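Local coordinates for protein EreC (Klebsiella pneumoniae, PDB 6XCQ) that probably inactivates erythromycin and related macrolide antibiotics by hydrolysing the ester bond of their lactone ring, thereby conferring resistance, at residues A60-H70 with N296-N307; Q151-N159 with R281-M292. The protein carries 1 engineered substitution. One frame throughout, in Å; residues are numbered along the deposited sequence.

Contact 1 (A60-H70 with N296-N307); sequences ARIVGLGEGAH and NPDVKIILLAHN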
loop_
_atom_site.group_PDB
_atom_site.type_symbol
_atom_site.label_atom_id
_atom_site.label_comp_id
_atom_site.label_asym_id
_atom_site.label_seq_id
_atom_site.Cartn_x
_atom_site.Cartn_y
_atom_site.Cartn_z
ATOM N N ALA A 60 1.128 -19.761 2.860
ATOM C CA ALA A 60 1.018 -18.313 2.953
ATOM C C ALA A 60 -0.449 -17.894 3.003
ATOM O O ALA A 60 -1.292 -18.429 2.277
ATOM C CB ALA A 60 1.718 -17.649 1.761
ATOM N N ARG A 61 -0.758 -16.936 3.874
ATOM C CA ARG A 61 -2.032 -16.241 3.826
ATOM C C ARG A 61 -1.902 -14.775 3.433
ATOM O O ARG A 61 -2.918 -14.144 3.115
ATOM C CB ARG A 61 -2.756 -16.340 5.177
ATOM C CG ARG A 61 -3.156 -17.752 5.564
ATOM C CD ARG A 61 -4.056 -17.709 6.784
ATOM N NE ARG A 61 -5.193 -16.830 6.545
ATOM C CZ ARG A 61 -5.986 -16.345 7.495
ATOM N NH1 ARG A 61 -5.762 -16.643 8.771
ATOM N NH2 ARG A 61 -6.986 -15.539 7.169
ATOM N N ILE A 62 -0.690 -14.221 3.443
ATOM C CA ILE A 62 -0.427 -12.844 3.025
ATOM C C ILE A 62 0.748 -12.876 2.056
ATOM O O ILE A 62 1.853 -13.261 2.446
ATOM C CB ILE A 62 -0.094 -11.935 4.219
ATOM C CG1 ILE A 62 -1.185 -12.014 5.295
ATOM C CG2 ILE A 62 0.073 -10.499 3.773
ATOM C CD1 ILE A 62 -0.656 -11.854 6.669
ATOM N N VAL A 63 0.519 -12.474 0.806
ATOM C CA VAL A 63 1.584 -12.381 -0.186
ATOM C C VAL A 63 1.613 -10.955 -0.719
ATOM O O VAL A 63 0.609 -10.459 -1.250
ATOM C CB VAL A 63 1.414 -13.392 -1.332
ATOM C CG1 VAL A 63 2.478 -13.137 -2.409
ATOM C CG2 VAL A 63 1.559 -14.819 -0.807
ATOM N N GLY A 64 2.760 -10.294 -0.581
ATOM C CA GLY A 64 2.924 -8.958 -1.121
ATOM C C GLY A 64 3.544 -9.016 -2.504
ATOM O O GLY A 64 4.538 -9.714 -2.716
ATOM N N LEU A 65 2.936 -8.290 -3.452
ATOM C CA LEU A 65 3.475 -8.077 -4.796
ATOM C C LEU A 65 3.946 -6.627 -4.864
ATOM O O LEU A 65 3.129 -5.700 -4.802
ATOM C CB LEU A 65 2.431 -8.366 -5.878
ATOM C CG LEU A 65 1.750 -9.746 -5.893
ATOM C CD1 LEU A 65 0.655 -9.776 -6.949
ATOM C CD2 LEU A 65 2.754 -10.859 -6.165
ATOM N N GLY A 66 5.257 -6.435 -4.953
ATOM C CA GLY A 66 5.849 -5.120 -4.840
ATOM C C GLY A 66 5.836 -4.331 -6.133
ATOM O O GLY A 66 5.162 -4.650 -7.115
ATOM N N GLU A 67 6.570 -3.229 -6.093
ATOM C CA GLU A 67 6.951 -2.495 -7.286
ATOM C C GLU A 67 8.153 -1.674 -6.870
ATOM O O GLU A 67 8.147 -1.084 -5.785
ATOM C CB GLU A 67 5.813 -1.614 -7.832
ATOM C CG GLU A 67 5.148 -0.724 -6.800
ATOM C CD GLU A 67 4.023 0.137 -7.390
ATOM O OE1 GLU A 67 3.588 -0.120 -8.532
ATOM O OE2 GLU A 67 3.590 1.089 -6.713
ATOM N N GLY A 68 9.206 -1.699 -7.692
ATOM C CA GLY A 68 10.398 -0.951 -7.344
ATOM C C GLY A 68 10.235 0.540 -7.507
ATOM O O GLY A 68 11.042 1.311 -6.970
ATOM N N ALA A 69 9.206 0.962 -8.238
ATOM C CA ALA A 69 8.889 2.371 -8.397
ATOM C C ALA A 69 7.409 2.482 -8.691
ATOM O O ALA A 69 6.832 1.608 -9.342
ATOM C CB ALA A 69 9.714 3.017 -9.522
ATOM N N HIS A 70 6.791 3.538 -8.182
ATOM C CA HIS A 70 5.390 3.760 -8.493
ATOM C C HIS A 70 5.241 4.158 -9.959
ATOM O O HIS A 70 6.191 4.631 -10.597
ATOM C CB HIS A 70 4.803 4.860 -7.598
ATOM C CG HIS A 70 4.651 4.470 -6.155
ATOM N ND1 HIS A 70 4.105 3.269 -5.757
ATOM C CD2 HIS A 70 4.947 5.143 -5.016
ATOM C CE1 HIS A 70 4.073 3.215 -4.437
ATOM N NE2 HIS A 70 4.571 4.343 -3.963
ATOM N N ASN A 296 -10.842 -12.768 9.995
ATOM C CA ASN A 296 -11.435 -13.621 8.969
ATOM C C ASN A 296 -10.456 -14.736 8.636
ATOM O O ASN A 296 -9.513 -14.519 7.861
ATOM C CB ASN A 296 -11.784 -12.808 7.717
ATOM C CG ASN A 296 -12.524 -11.506 8.039
ATOM O OD1 ASN A 296 -13.751 -11.486 8.138
ATOM N ND2 ASN A 296 -11.774 -10.412 8.199
ATOM N N PRO A 297 -10.626 -15.943 9.188
ATOM C CA PRO A 297 -9.586 -16.975 9.024
ATOM C C PRO A 297 -9.512 -17.570 7.635
ATOM O O PRO A 297 -8.505 -18.214 7.316
ATOM C CB PRO A 297 -9.981 -18.046 10.056
ATOM C CG PRO A 297 -10.963 -17.367 10.975
ATOM C CD PRO A 297 -11.681 -16.375 10.115
ATOM N N ASP A 298 -10.528 -17.391 6.797
ATOM C CA ASP A 298 -10.465 -17.900 5.434
ATOM C C ASP A 298 -9.821 -16.926 4.452
ATOM O O ASP A 298 -9.687 -17.268 3.275
ATOM C CB ASP A 298 -11.866 -18.259 4.937
ATOM C CG ASP A 298 -12.253 -19.680 5.277
ATOM O OD1 ASP A 298 -11.680 -20.233 6.244
ATOM O OD2 ASP A 298 -13.117 -20.245 4.570
ATOM N N VAL A 299 -9.431 -15.725 4.887
ATOM C CA VAL A 299 -8.910 -14.740 3.943
ATOM C C VAL A 299 -7.491 -15.112 3.534
ATOM O O VAL A 299 -6.666 -15.528 4.359
ATOM C CB VAL A 299 -8.958 -13.319 4.530
ATOM C CG1 VAL A 299 -8.110 -12.393 3.699
ATOM C CG2 VAL A 299 -10.369 -12.799 4.533
ATOM N N LYS A 300 -7.202 -14.972 2.247
ATOM C CA LYS A 300 -5.836 -15.033 1.741
ATOM C C LYS A 300 -5.644 -13.792 0.879
ATOM O O LYS A 300 -6.264 -13.663 -0.180
ATOM C CB LYS A 300 -5.598 -16.327 0.965
ATOM C CG LYS A 300 -5.743 -17.576 1.850
ATOM C CD LYS A 300 -5.719 -18.865 1.032
ATOM C CE LYS A 300 -4.374 -19.084 0.410
ATOM N NZ LYS A 300 -4.214 -20.458 -0.138
ATOM N N ILE A 301 -4.832 -12.855 1.350
ATOM C CA ILE A 301 -4.813 -11.503 0.810
ATOM C C ILE A 301 -3.517 -11.264 0.032
ATOM O O ILE A 301 -2.435 -11.707 0.434
ATOM C CB ILE A 301 -5.011 -10.456 1.932
ATOM C CG1 ILE A 301 -5.153 -9.052 1.325
ATOM C CG2 ILE A 301 -3.915 -10.541 2.979
ATOM C CD1 ILE A 301 -5.791 -8.053 2.271
ATOM N N ILE A 302 -3.646 -10.583 -1.103
ATOM C CA ILE A 302 -2.519 -10.135 -1.918
ATOM C C ILE A 302 -2.331 -8.654 -1.621
ATOM O O ILE A 302 -3.259 -7.862 -1.828
ATOM C CB ILE A 302 -2.796 -10.359 -3.414
ATOM C CG1 ILE A 302 -3.240 -11.802 -3.690
ATOM C CG2 ILE A 302 -1.602 -9.960 -4.266
ATOM C CD1 ILE A 302 -3.814 -11.977 -5.132
ATOM N N LEU A 303 -1.160 -8.258 -1.119
ATOM C CA LEU A 303 -0.922 -6.855 -0.771
ATOM C C LEU A 303 -0.187 -6.180 -1.923
ATOM O O LEU A 303 0.896 -6.627 -2.310
ATOM C CB LEU A 303 -0.104 -6.721 0.515
ATOM C CG LEU A 303 -0.649 -7.410 1.763
ATOM C CD1 LEU A 303 0.290 -7.122 2.956
ATOM C CD2 LEU A 303 -2.073 -6.922 2.020
ATOM N N LEU A 304 -0.766 -5.106 -2.461
ATOM C CA LEU A 304 -0.159 -4.357 -3.565
ATOM C C LEU A 304 0.448 -3.104 -2.949
ATOM O O LEU A 304 -0.235 -2.100 -2.728
ATOM C CB LEU A 304 -1.203 -4.024 -4.638
ATOM C CG LEU A 304 -1.930 -5.176 -5.346
ATOM C CD1 LEU A 304 -2.762 -4.650 -6.539
ATOM C CD2 LEU A 304 -0.936 -6.244 -5.814
ATOM N N ALA A 305 1.730 -3.173 -2.608
ATOM C CA ALA A 305 2.387 -2.030 -1.997
ATOM C C ALA A 305 3.800 -1.918 -2.560
ATOM O O ALA A 305 4.258 -2.782 -3.306
ATOM C CB ALA A 305 2.388 -2.145 -0.469
ATOM N N HIS A 306 4.488 -0.841 -2.202
ATOM C CA HIS A 306 5.845 -0.620 -2.699
ATOM C C HIS A 306 6.791 -1.674 -2.118
ATOM O O HIS A 306 6.543 -2.211 -1.031
ATOM C CB HIS A 306 6.303 0.791 -2.316
ATOM C CG HIS A 306 7.460 1.309 -3.122
ATOM N ND1 HIS A 306 8.765 0.992 -2.828
ATOM C CD2 HIS A 306 7.505 2.142 -4.191
ATOM C CE1 HIS A 306 9.571 1.605 -3.682
ATOM N NE2 HIS A 306 8.833 2.314 -4.516
ATOM N N ASN A 307 7.870 -1.991 -2.865
ATOM C CA ASN A 307 8.964 -2.811 -2.325
ATOM C C ASN A 307 9.356 -2.354 -0.925
ATOM O O ASN A 307 9.548 -3.172 -0.017
ATOM C CB ASN A 307 10.214 -2.745 -3.218
ATOM C CG ASN A 307 10.091 -3.554 -4.505
ATOM O OD1 ASN A 307 9.054 -4.151 -4.799
ATOM N ND2 ASN A 307 11.174 -3.570 -5.284
HETATM O O HOH W 1 -1.543 -20.304 0.122
#
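Asn296 and Val299 offer their backbone carbonyls to the guanidinium of Arg61, whose several N-H groups suit a turn of converging oxygens. Asn296 O takes NH2 at 2.8 Å on an in-plane lone pair, and Val299 O takes both NE and NH2, lying 2.9 Å from Arg61 NE. Pro297 O sits over the guanidinium face. The bend of Arg61 at chi3 (54°) brings NE and NH2 side-on to Val299, and Val293 O gives NH2 a further partner. Lys300 lays its aliphatic CE beside Ala60 O; its NZ bonds to His90 O and to a water that also donates to Ala60 O.

Beyond Lys300 the strands run parallel. Ile301 N donates to Arg61 O and Ile301 O accepts from Val63 N; Leu303 N donates to Val63 O at 2.8 Å, and Leu303 O accepts from Leu65 N. Ile302 CG2 meets Leu65 CD1 at 3.5 Å on the side lined by helix 73-90. On the other side, Leu303 CD1 presses tightly on Ile62 CG2, also at 3.5 Å, beneath helix 279-295. These branched side chains fill the interfaces between sheet and helices.

His306 takes Glu67 O over the centre of one ring face. Its CD2 edge points at the face of His70, a T-shaped pair with centroids 4.8 Å apart and planes at 74°; NE2 bonds to Gln409. Asn307 N donates almost straight to Glu67 O (3.1 Å), while ND2 reaches Phe343 O. Adjacent parallel strands covered by helices on both faces, with polar loops at their C-terminal ends, are characteristic of a three-layer alpha/beta/alpha fold.

Contact 2 (Q151-N159 with R281-M292); sequences QLVGIDLPN and RDSYMAGVVDRM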
loop_
_atom_site.group_PDB
_atom_site.type_symbol
_atom_site.label_atom_id
_atom_site.label_comp_id
_atom_site.label_asym_id
_atom_site.label_seq_id
_atom_site.Cartn_x
_atom_site.Cartn_y
_atom_site.Cartn_z
ATOM N N GLN A 151 -12.293 -9.752 -2.571
ATOM C CA GLN A 151 -12.522 -8.666 -1.631
ATOM C C GLN A 151 -11.418 -7.620 -1.785
ATOM O O GLN A 151 -10.233 -7.950 -1.727
ATOM C CB GLN A 151 -12.547 -9.220 -0.203
ATOM C CG GLN A 151 -12.943 -8.233 0.894
ATOM C CD GLN A 151 -12.943 -8.883 2.278
ATOM O OE1 GLN A 151 -12.911 -10.111 2.396
ATOM N NE2 GLN A 151 -12.971 -8.063 3.326
ATOM N N LEU A 152 -11.807 -6.367 -1.986
ATOM C CA LEU A 152 -10.871 -5.250 -1.934
ATOM C C LEU A 152 -10.813 -4.690 -0.522
ATOM O O LEU A 152 -11.849 -4.504 0.127
ATOM C CB LEU A 152 -11.295 -4.140 -2.882
ATOM C CG LEU A 152 -10.697 -4.043 -4.265
ATOM C CD1 LEU A 152 -11.038 -2.681 -4.794
ATOM C CD2 LEU A 152 -9.196 -4.227 -4.209
ATOM N N VAL A 153 -9.595 -4.381 -0.072
ATOM C CA VAL A 153 -9.320 -3.894 1.279
ATOM C C VAL A 153 -8.369 -2.707 1.179
ATOM O O VAL A 153 -7.333 -2.802 0.515
ATOM C CB VAL A 153 -8.693 -5.000 2.153
ATOM C CG1 VAL A 153 -8.354 -4.466 3.546
ATOM C CG2 VAL A 153 -9.616 -6.224 2.236
ATOM N N GLY A 154 -8.705 -1.597 1.837
ATOM C CA GLY A 154 -7.756 -0.514 1.959
ATOM C C GLY A 154 -6.985 -0.749 3.238
ATOM O O GLY A 154 -7.580 -0.776 4.320
ATOM N N ILE A 155 -5.676 -0.988 3.150
ATOM C CA ILE A 155 -4.909 -1.292 4.347
ATOM C C ILE A 155 -4.238 -0.058 4.921
ATOM O O ILE A 155 -3.500 -0.162 5.910
ATOM C CB ILE A 155 -3.856 -2.390 4.086
ATOM C CG1 ILE A 155 -2.785 -1.879 3.131
ATOM C CG2 ILE A 155 -4.504 -3.667 3.557
ATOM C CD1 ILE A 155 -1.606 -2.814 2.976
ATOM N N ASP A 156 -4.473 1.108 4.337
ATOM C CA ASP A 156 -3.698 2.307 4.615
ATOM C C ASP A 156 -4.555 3.342 5.325
ATOM O O ASP A 156 -5.766 3.190 5.468
ATOM C CB ASP A 156 -3.170 2.907 3.307
ATOM C CG ASP A 156 -1.881 3.703 3.479
ATOM O OD1 ASP A 156 -1.468 4.001 4.625
ATOM O OD2 ASP A 156 -1.282 4.030 2.433
ATOM N N LEU A 157 -3.903 4.425 5.734
ATOM C CA LEU A 157 -4.586 5.696 5.960
ATOM C C LEU A 157 -5.202 6.165 4.648
ATOM O O LEU A 157 -4.826 5.654 3.584
ATOM C CB LEU A 157 -3.594 6.733 6.477
ATOM C CG LEU A 157 -2.774 6.247 7.665
ATOM C CD1 LEU A 157 -1.638 7.206 7.943
ATOM C CD2 LEU A 157 -3.687 6.107 8.886
ATOM N N PRO A 158 -6.129 7.130 4.658
ATOM C CA PRO A 158 -6.478 7.787 3.394
ATOM C C PRO A 158 -5.205 8.273 2.718
ATOM O O PRO A 158 -4.404 8.990 3.336
ATOM C CB PRO A 158 -7.397 8.943 3.834
ATOM C CG PRO A 158 -7.095 9.143 5.265
ATOM C CD PRO A 158 -6.827 7.759 5.793
ATOM N N ASN A 159 -4.963 7.847 1.476
ATOM C CA ASN A 159 -3.686 8.226 0.872
ATOM C C ASN A 159 -3.621 9.718 0.558
ATOM O O ASN A 159 -2.591 10.203 0.068
ATOM C CB ASN A 159 -3.392 7.368 -0.366
ATOM C CG ASN A 159 -4.471 7.441 -1.424
ATOM O OD1 ASN A 159 -5.118 8.465 -1.612
ATOM N ND2 ASN A 159 -4.645 6.341 -2.154
ATOM N N ARG A 281 3.312 5.179 9.838
ATOM C CA ARG A 281 2.304 4.783 8.856
ATOM C C ARG A 281 2.412 3.301 8.500
ATOM O O ARG A 281 1.391 2.608 8.405
ATOM C CB ARG A 281 2.416 5.635 7.593
ATOM C CG ARG A 281 1.448 5.189 6.511
ATOM C CD ARG A 281 1.628 5.920 5.205
ATOM N NE ARG A 281 1.244 5.065 4.081
ATOM C CZ ARG A 281 2.098 4.444 3.271
ATOM N NH1 ARG A 281 3.414 4.592 3.427
ATOM N NH2 ARG A 281 1.629 3.688 2.283
ATOM N N ASP A 282 3.631 2.787 8.288
ATOM C CA ASP A 282 3.740 1.368 7.931
ATOM C C ASP A 282 3.292 0.452 9.061
ATOM O O ASP A 282 2.848 -0.673 8.804
ATOM C CB ASP A 282 5.160 0.965 7.542
ATOM C CG ASP A 282 5.468 1.221 6.069
ATOM O OD1 ASP A 282 5.200 2.339 5.585
ATOM O OD2 ASP A 282 5.898 0.266 5.389
ATOM N N SER A 283 3.429 0.878 10.313
ATOM C CA SER A 283 2.950 -0.002 11.374
ATOM C C SER A 283 1.426 0.013 11.451
ATOM O O SER A 283 0.821 -0.997 11.804
ATOM C CB SER A 283 3.565 0.377 12.727
ATOM O OG SER A 283 3.045 1.591 13.238
ATOM N N TYR A 284 0.798 1.140 11.108
ATOM C CA TYR A 284 -0.650 1.153 10.930
ATOM C C TYR A 284 -1.090 0.118 9.903
ATOM O O TYR A 284 -1.949 -0.724 10.186
ATOM C CB TYR A 284 -1.122 2.546 10.511
ATOM C CG TYR A 284 -2.599 2.573 10.241
ATOM C CD1 TYR A 284 -3.504 2.698 11.288
ATOM C CD2 TYR A 284 -3.097 2.443 8.946
ATOM C CE1 TYR A 284 -4.864 2.713 11.063
ATOM C CE2 TYR A 284 -4.456 2.462 8.706
ATOM C CZ TYR A 284 -5.336 2.597 9.773
ATOM O OH TYR A 284 -6.693 2.613 9.562
ATOM N N MET A 285 -0.517 0.177 8.690
ATOM C CA MET A 285 -0.849 -0.797 7.651
ATOM C C MET A 285 -0.682 -2.239 8.133
ATOM O O MET A 285 -1.548 -3.086 7.885
ATOM C CB MET A 285 0.018 -0.551 6.409
ATOM C CG MET A 285 -0.400 0.711 5.674
ATOM S SD MET A 285 0.330 0.813 4.042
ATOM C CE MET A 285 1.977 1.158 4.559
ATOM N N ALA A 286 0.438 -2.541 8.807
ATOM C CA ALA A 286 0.644 -3.895 9.322
ATOM C C ALA A 286 -0.451 -4.276 10.310
ATOM O O ALA A 286 -0.925 -5.419 10.314
ATOM C CB ALA A 286 2.011 -4.022 9.997
ATOM N N GLY A 287 -0.854 -3.328 11.154
ATOM C CA GLY A 287 -1.945 -3.580 12.082
ATOM C C GLY A 287 -3.258 -3.897 11.389
ATOM O O GLY A 287 -3.962 -4.835 11.772
ATOM N N VAL A 288 -3.616 -3.117 10.363
ATOM C CA VAL A 288 -4.883 -3.376 9.671
ATOM C C VAL A 288 -4.868 -4.763 9.038
ATOM O O VAL A 288 -5.842 -5.514 9.149
ATOM C CB VAL A 288 -5.190 -2.272 8.636
ATOM C CG1 VAL A 288 -6.356 -2.673 7.755
ATOM C CG2 VAL A 288 -5.500 -0.945 9.318
ATOM N N VAL A 289 -3.749 -5.148 8.402
ATOM C CA VAL A 289 -3.669 -6.461 7.753
ATOM C C VAL A 289 -3.762 -7.575 8.790
ATOM O O VAL A 289 -4.477 -8.569 8.607
ATOM C CB VAL A 289 -2.370 -6.594 6.928
ATOM C CG1 VAL A 289 -2.196 -8.028 6.434
ATOM C CG2 VAL A 289 -2.384 -5.645 5.725
ATOM N N ASP A 290 -3.014 -7.436 9.884
ATOM C CA ASP A 290 -2.998 -8.479 10.903
ATOM C C ASP A 290 -4.392 -8.687 11.488
ATOM O O ASP A 290 -4.885 -9.816 11.560
ATOM C CB ASP A 290 -1.987 -8.116 11.990
ATOM C CG ASP A 290 -1.689 -9.277 12.921
ATOM O OD1 ASP A 290 -1.021 -10.243 12.495
ATOM O OD2 ASP A 290 -2.117 -9.211 14.089
ATOM N N ARG A 291 -5.060 -7.598 11.854
ATOM C CA ARG A 291 -6.405 -7.699 12.413
ATOM C C ARG A 291 -7.359 -8.324 11.416
ATOM O O ARG A 291 -8.155 -9.206 11.763
ATOM C CB ARG A 291 -6.911 -6.317 12.823
ATOM C CG ARG A 291 -6.239 -5.762 14.062
ATOM C CD ARG A 291 -7.097 -4.700 14.756
ATOM N NE ARG A 291 -7.212 -3.468 13.979
ATOM C CZ ARG A 291 -6.220 -2.603 13.784
ATOM N NH1 ARG A 291 -6.426 -1.502 13.068
ATOM N NH2 ARG A 291 -5.019 -2.840 14.296
ATOM N N MET A 292 -7.295 -7.880 10.165
ATOM C CA MET A 292 -8.219 -8.414 9.182
ATOM C C MET A 292 -7.998 -9.907 8.988
ATOM O O MET A 292 -8.962 -10.676 8.917
ATOM C CB MET A 292 -8.074 -7.656 7.870
ATOM C CG MET A 292 -9.312 -7.720 7.031
ATOM S SD MET A 292 -8.811 -8.145 5.379
ATOM C CE MET A 292 -8.126 -9.740 5.722
#
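Val153 and Met292 meet tip to tip, methyl against sulfur, although Val153 is deposited in two conformers and this meeting is correspondingly tentative. Gly154 follows with its carbonyl beside Val288 CG1.

Ile155 points toward the helix and packs on Val289, with Met285 and Val288 alongside. Its CG1 stands between the backbone N and the carbonyl carbon (chi1 67°), which leaves CG2 to cross Val289 CG2 at 3.6 Å. Ile155 O is buried without a polar partner. It rests instead on carbon: Met285 CA approaches to 3.2 Å in a CA-H...O contact, with Met285 CG equally near and Val288 CB a little farther off.

Asp156 is the polar centre. Arg281, extended from CG to NE, grips it side-on with one nitrogen to each oxygen: NE to OD1 at 3.0 Å on the syn lone pair, and NH2 to OD2 at 2.9 Å. The second donor comes from above the carboxylate, whose plane is turned 45° from the guanidinium. Met285 CE lies over one guanidinium face, a flexible thioether end suited to covering a flat cation. Arg281 NH2 also bridges Glu98, and Asp282 OD1 lies near Arg281 NH1 but well out of the guanidinium plane, so that charge alone acts there. Asp156 OD1 also accepts a weak bond from Leu157 N, which ties the carboxylate to its own loop.

Leu157 sets CD2 squarely over the Tyr284 ring, 3.7 Å from its centroid, a CH-pi contact; Val288 CG2 covers the opposite face. Helix 244-267 adds Tyr257 and Thr261 against Leu157. The pairing thus joins a covering helix to the loop at the C-terminal end of a parallel strand, the end where alpha/beta enzymes commonly place their active sites.

In the fold
Helix 279-295 of contact 2 is followed, through the turn beginning at Asn296, by strand 301-304 of contact 1. The contact centres are about 11 Å apart, and both contacts reach the same mixed sheet, in which strand 94-97 separates strand 301-304 from the edge strand 151-154. Val289 joins the two cores: its CG2 lies 3.9 Å from Leu303 CD2, and its CG1 is 4.1 Å from Ile62 CD1. Ile301 CD1 likewise reaches Val153 CB at 4.2 Å. At the C-terminal strand ends lie the histidine pair of contact 1 and the salt bridge of contact 2. A bound propanediol, probably from the crystallisation liquor, lies about 3 Å from the Tyr284 side chain of contact 2.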